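Local coordinates for geranyltranstransferase (PDB 4F62), which probably catalyses head-to-tail condensation of an allylic diphosphate with isopentenyl diphosphate to build isoprenoid chains, as a putative farnesyl-diphosphate synthase, at residues Ala55-Leu59 with Lys279-Leu283; Ile214-Phe218 with Ala287-Ile291. All blocks are in the same frame, centred on the assembly; numbering follows the deposited sequence.

Contact 1: residues Ala55-Leu59 with Lys279-Leu283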
loop_
_atom_site.group_PDB
_atom_site.type_symbol
_atom_site.label_atom_id
_atom_site.label_comp_id
_atom_site.label_asym_id
_atom_site.label_seq_id
_atom_site.Cartn_x
_atom_site.Cartn_y
_atom_site.Cartn_z
ATOM N N ALA A 55 18.783 -13.552 5.719
ATOM C CA ALA A 55 19.919 -14.338 5.201
ATOM C C ALA A 55 20.769 -13.508 4.247
ATOM O O ALA A 55 21.994 -13.599 4.246
ATOM C CB ALA A 55 19.432 -15.615 4.489
ATOM N N SER A 56 20.114 -12.695 3.428
ATOM C CA SER A 56 20.827 -11.858 2.468
ATOM C C SER A 56 21.575 -10.732 3.170
ATOM O O SER A 56 22.711 -10.424 2.812
ATOM C CB SER A 56 19.858 -11.272 1.444
ATOM O OG SER A 56 19.203 -12.330 0.777
ATOM N N ALA A 57 20.938 -10.118 4.164
ATOM C CA ALA A 57 21.613 -9.093 4.967
ATOM C C ALA A 57 22.885 -9.663 5.589
ATOM O O ALA A 57 23.934 -9.021 5.579
ATOM C CB ALA A 57 20.691 -8.551 6.053
ATOM N N GLN A 58 22.788 -10.878 6.122
ATOM C CA GLN A 58 23.930 -11.536 6.751
ATOM C C GLN A 58 25.038 -11.832 5.759
ATOM O O GLN A 58 26.217 -11.719 6.077
ATOM C CB GLN A 58 23.487 -12.839 7.397
ATOM C CG GLN A 58 22.899 -12.660 8.755
ATOM C CD GLN A 58 23.106 -13.881 9.603
ATOM O OE1 GLN A 58 23.226 -14.995 9.084
ATOM N NE2 GLN A 58 23.175 -13.682 10.916
ATOM N N LEU A 59 24.648 -12.223 4.556
ATOM C CA LEU A 59 25.605 -12.470 3.490
ATOM C C LEU A 59 26.538 -11.279 3.280
ATOM O O LEU A 59 27.759 -11.441 3.281
ATOM C CB LEU A 59 24.869 -12.774 2.192
ATOM C CG LEU A 59 25.755 -13.208 1.030
ATOM C CD1 LEU A 59 26.268 -14.605 1.293
ATOM C CD2 LEU A 59 24.993 -13.158 -0.267
ATOM N N LYS A 279 29.188 -17.497 5.156
ATOM C CA LYS A 279 28.073 -16.558 5.263
ATOM C C LYS A 279 26.910 -16.913 4.350
ATOM O O LYS A 279 25.807 -16.412 4.534
ATOM C CB LYS A 279 28.530 -15.133 4.931
ATOM C CG LYS A 279 29.616 -14.592 5.837
ATOM C CD LYS A 279 30.095 -13.230 5.349
ATOM C CE LYS A 279 31.104 -12.612 6.313
ATOM N NZ LYS A 279 30.493 -12.278 7.634
ATOM N N SER A 280 27.164 -17.757 3.355
ATOM C CA SER A 280 26.152 -18.080 2.359
ATOM C C SER A 280 25.368 -19.318 2.762
ATOM O O SER A 280 24.442 -19.723 2.065
ATOM C CB SER A 280 26.802 -18.315 0.993
ATOM O OG SER A 280 27.439 -19.583 0.941
ATOM N N GLN A 281 25.750 -19.933 3.879
ATOM C CA GLN A 281 25.101 -21.184 4.285
ATOM C C GLN A 281 23.566 -21.099 4.455
ATOM O O GLN A 281 22.853 -21.986 3.980
ATOM C CB GLN A 281 25.770 -21.797 5.523
ATOM C CG GLN A 281 25.506 -23.290 5.652
ATOM C CD GLN A 281 25.948 -24.084 4.418
ATOM O OE1 GLN A 281 27.054 -23.894 3.905
ATOM N NE2 GLN A 281 25.077 -24.972 3.936
ATOM N N PRO A 282 23.057 -20.039 5.126
ATOM C CA PRO A 282 21.602 -19.905 5.249
ATOM C C PRO A 282 20.902 -19.856 3.892
ATOM O O PRO A 282 19.895 -20.546 3.699
ATOM C CB PRO A 282 21.447 -18.567 5.980
ATOM C CG PRO A 282 22.652 -18.523 6.875
ATOM C CD PRO A 282 23.760 -19.092 6.023
ATOM N N LEU A 283 21.427 -19.061 2.964
ATOM C CA LEU A 283 20.845 -18.981 1.628
ATOM C C LEU A 283 20.958 -20.318 0.904
ATOM O O LEU A 283 20.086 -20.685 0.122
ATOM C CB LEU A 283 21.502 -17.868 0.805
ATOM C CG LEU A 283 21.072 -16.429 1.083
ATOM C CD1 LEU A 283 21.851 -15.460 0.197
ATOM C CD2 LEU A 283 19.582 -16.274 0.852
#
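Ala55 pairs with Pro282 and Leu59 with Lys279, their CA atoms 5.8 Å and 5.1 Å apart, so the two segments pass each other in opposite senses. In the all-helical fold of the isoprenoid synthases, this joins the C-terminal half of helix 48-60 to the short 3-10 turn and first turn of helix 281-291. The contact is apolar and mostly buried. Leu59 reaches across with both methyls. Its CG stands anti to the backbone N (chi1 -173°), which brings CD1 over the turn, 3.6 Å from Ser280 CA. Its other methyl, CD2, meets Leu283 CD1 at 3.9 Å, and the two leucine side chains cross at about a right angle. Leu283 thus sends one methyl to each residue, CD1 to Leu59 and CD2 to Ala55, where Leu283 CD2 lies 3.7 Å from Ala55 CB. Both methyls also come near Ser56 OG. That hydroxyl is hydrogen-bonded to Leu52 O within its own helix, so it has a partner although it sits beside methyls. An alanine in place of Leu283 would remove both methyls and is likely to open a gap between Ala55 and Leu59. Pro282 adds its CB against Ala55 CB at 3.9 Å. Phe8 of helix 5-23 touches both Ala55 and Pro282, and Leu207 of helix 201-226 packs on Leu59 and Leu283. The exposed Lys279 closes one end of the contact through its aliphatic chain: its CD lies 3.6 Å from Leu59 O.

Contact 2: residues Ile214-Phe218 with Ala287-Ile291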
loop_
_atom_site.group_PDB
_atom_site.type_symbol
_atom_site.label_atom_id
_atom_site.label_comp_id
_atom_site.label_asym_id
_atom_site.label_seq_id
_atom_site.Cartn_x
_atom_site.Cartn_y
_atom_site.Cartn_z
ATOM N N ILE A 214 15.508 -19.713 -7.520
ATOM C CA ILE A 214 14.801 -20.325 -6.395
ATOM C C ILE A 214 13.282 -20.157 -6.510
ATOM O O ILE A 214 12.516 -21.089 -6.232
ATOM C CB ILE A 214 15.300 -19.725 -5.061
ATOM C CG1 ILE A 214 16.689 -20.269 -4.756
ATOM C CG2 ILE A 214 14.363 -20.063 -3.925
ATOM C CD1 ILE A 214 16.730 -21.749 -4.767
ATOM N N GLY A 215 12.855 -18.969 -6.931
ATOM C CA GLY A 215 11.440 -18.689 -7.121
ATOM C C GLY A 215 10.794 -19.583 -8.161
ATOM O O GLY A 215 9.717 -20.153 -7.937
ATOM N N LEU A 216 11.441 -19.718 -9.312
ATOM C CA LEU A 216 10.895 -20.581 -10.345
ATOM C C LEU A 216 10.954 -22.048 -9.892
ATOM O O LEU A 216 9.965 -22.784 -10.017
ATOM C CB LEU A 216 11.641 -20.366 -11.671
ATOM C CG LEU A 216 11.149 -21.130 -12.902
ATOM C CD1 LEU A 216 9.632 -20.987 -13.079
ATOM C CD2 LEU A 216 11.889 -20.632 -14.149
ATOM N N ALA A 217 12.095 -22.466 -9.343
ATOM C CA ALA A 217 12.281 -23.862 -8.941
ATOM C C ALA A 217 11.175 -24.368 -8.019
ATOM O O ALA A 217 10.710 -25.509 -8.154
ATOM C CB ALA A 217 13.640 -24.061 -8.284
ATOM N N PHE A 218 10.738 -23.524 -7.092
ATOM C CA PHE A 218 9.711 -23.968 -6.157
ATOM C C PHE A 218 8.355 -24.138 -6.846
ATOM O O PHE A 218 7.598 -25.050 -6.508
ATOM C CB PHE A 218 9.663 -23.083 -4.893
ATOM C CG PHE A 218 8.537 -22.093 -4.859
ATOM C CD1 PHE A 218 7.232 -22.493 -4.542
ATOM C CD2 PHE A 218 8.791 -20.743 -5.071
ATOM C CE1 PHE A 218 6.195 -21.568 -4.496
ATOM C CE2 PHE A 218 7.764 -19.805 -5.022
ATOM C CZ PHE A 218 6.464 -20.215 -4.732
ATOM N N ALA A 287 17.638 -22.568 0.071
ATOM C CA ALA A 287 17.364 -22.973 -1.303
ATOM C C ALA A 287 16.716 -24.358 -1.279
ATOM O O ALA A 287 15.640 -24.566 -1.856
ATOM C CB ALA A 287 18.640 -22.992 -2.129
ATOM N N ASN A 288 17.362 -25.291 -0.588
ATOM C CA ASN A 288 16.859 -26.662 -0.499
ATOM C C ASN A 288 15.485 -26.746 0.177
ATOM O O ASN A 288 14.593 -27.446 -0.301
ATOM C CB ASN A 288 17.875 -27.563 0.210
ATOM C CG ASN A 288 19.313 -27.251 -0.196
ATOM O OD1 ASN A 288 19.551 -26.533 -1.174
ATOM N ND2 ASN A 288 20.279 -27.779 0.561
ATOM N N TYR A 289 15.317 -26.019 1.280
ATOM C CA TYR A 289 14.052 -26.007 2.017
ATOM C C TYR A 289 12.862 -25.478 1.193
ATOM O O TYR A 289 11.809 -26.124 1.126
ATOM C CB TYR A 289 14.201 -25.183 3.295
ATOM C CG TYR A 289 12.925 -25.019 4.091
ATOM C CD1 TYR A 289 12.309 -26.115 4.688
ATOM C CD2 TYR A 289 12.352 -23.766 4.270
ATOM C CE1 TYR A 289 11.144 -25.967 5.430
ATOM C CE2 TYR A 289 11.195 -23.607 5.011
ATOM C CZ TYR A 289 10.592 -24.709 5.587
ATOM O OH TYR A 289 9.438 -24.549 6.322
ATOM N N ILE A 290 13.033 -24.304 0.582
ATOM C CA ILE A 290 11.979 -23.673 -0.225
ATOM C C ILE A 290 11.622 -24.537 -1.430
ATOM O O ILE A 290 10.443 -24.833 -1.678
ATOM C CB ILE A 290 12.390 -22.266 -0.721
ATOM C CG1 ILE A 290 12.535 -21.304 0.465
ATOM C CG2 ILE A 290 11.363 -21.724 -1.701
ATOM C CD1 ILE A 290 13.380 -20.063 0.162
ATOM N N ILE A 291 12.648 -24.942 -2.169
ATOM C CA ILE A 291 12.468 -25.825 -3.314
ATOM C C ILE A 291 11.808 -27.135 -2.904
ATOM O O ILE A 291 10.788 -27.519 -3.485
ATOM C CB ILE A 291 13.813 -26.126 -3.998
ATOM C CG1 ILE A 291 14.283 -24.900 -4.781
ATOM C CG2 ILE A 291 13.693 -27.317 -4.937
ATOM C CD1 ILE A 291 15.642 -25.088 -5.425
#
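Ile214 and Ile291 meet through their CD1 methyls at 3.6 Å, in the packing of helix 201-226 against helix 281-291 within the all-helical isoprenoid synthase fold. Ile214 CD1 also presses on Ala287 CB at 3.5 Å, a tight approach for two carbons. Ile291 CD1 has a second neighbour in Ala217 CB, also at 3.6 Å. Each CD1 thus meets an alanine of the opposite helix. The two isoleucine side chains cross at about a right angle. Ile291 CG1 stands anti to its carbonyl carbon (chi1 -74°) and chi2 is extended, which carries CD1 forward to Ile214 and Ala217. Further along, Ile290 CG2 rests 3.9 Å from Phe218 CB and also approaches Ile214 CG2. The axes of segments 214-218 and 287-291 approach to 9.2 Å, at 35° between their N-to-C directions. Beyond this shell, Ala269 of helix 249-273 packs on Ile214 and His266 on Ile291. Ile48 and Leu52 of helix 48-60 touch Ile290. The end of the Phe218 side chain leads off from segment 287-291, and the side chain touches Thr181 of helix 170-194. The edge of that ring faces Ile214 O in its plane.

How the contacts relate
Both contacts are largely buried and apolar, and both use helix 281-291. Contact 1 holds its start and contact 2 its end, with the contact centres about 15 Å apart. Contact 2 lies nearer the chain centre, its own centre about 12 Å away against about 16 Å. None of its touching residues is fully exposed, though Phe218 and Ile290 are partly so, while contact 1 has the exposed Lys279 at its edge. Contact 1 mixes leucines and a proline with a lysine chain and the 3-10 turn at Ser280. Contact 2 relies on isoleucine and alanine methyls plus Phe218 CB. The same three helices recur: Leu207 of helix 201-226 reaches contact 1, while Ile48 and Leu52 of helix 48-60 reach contact 2.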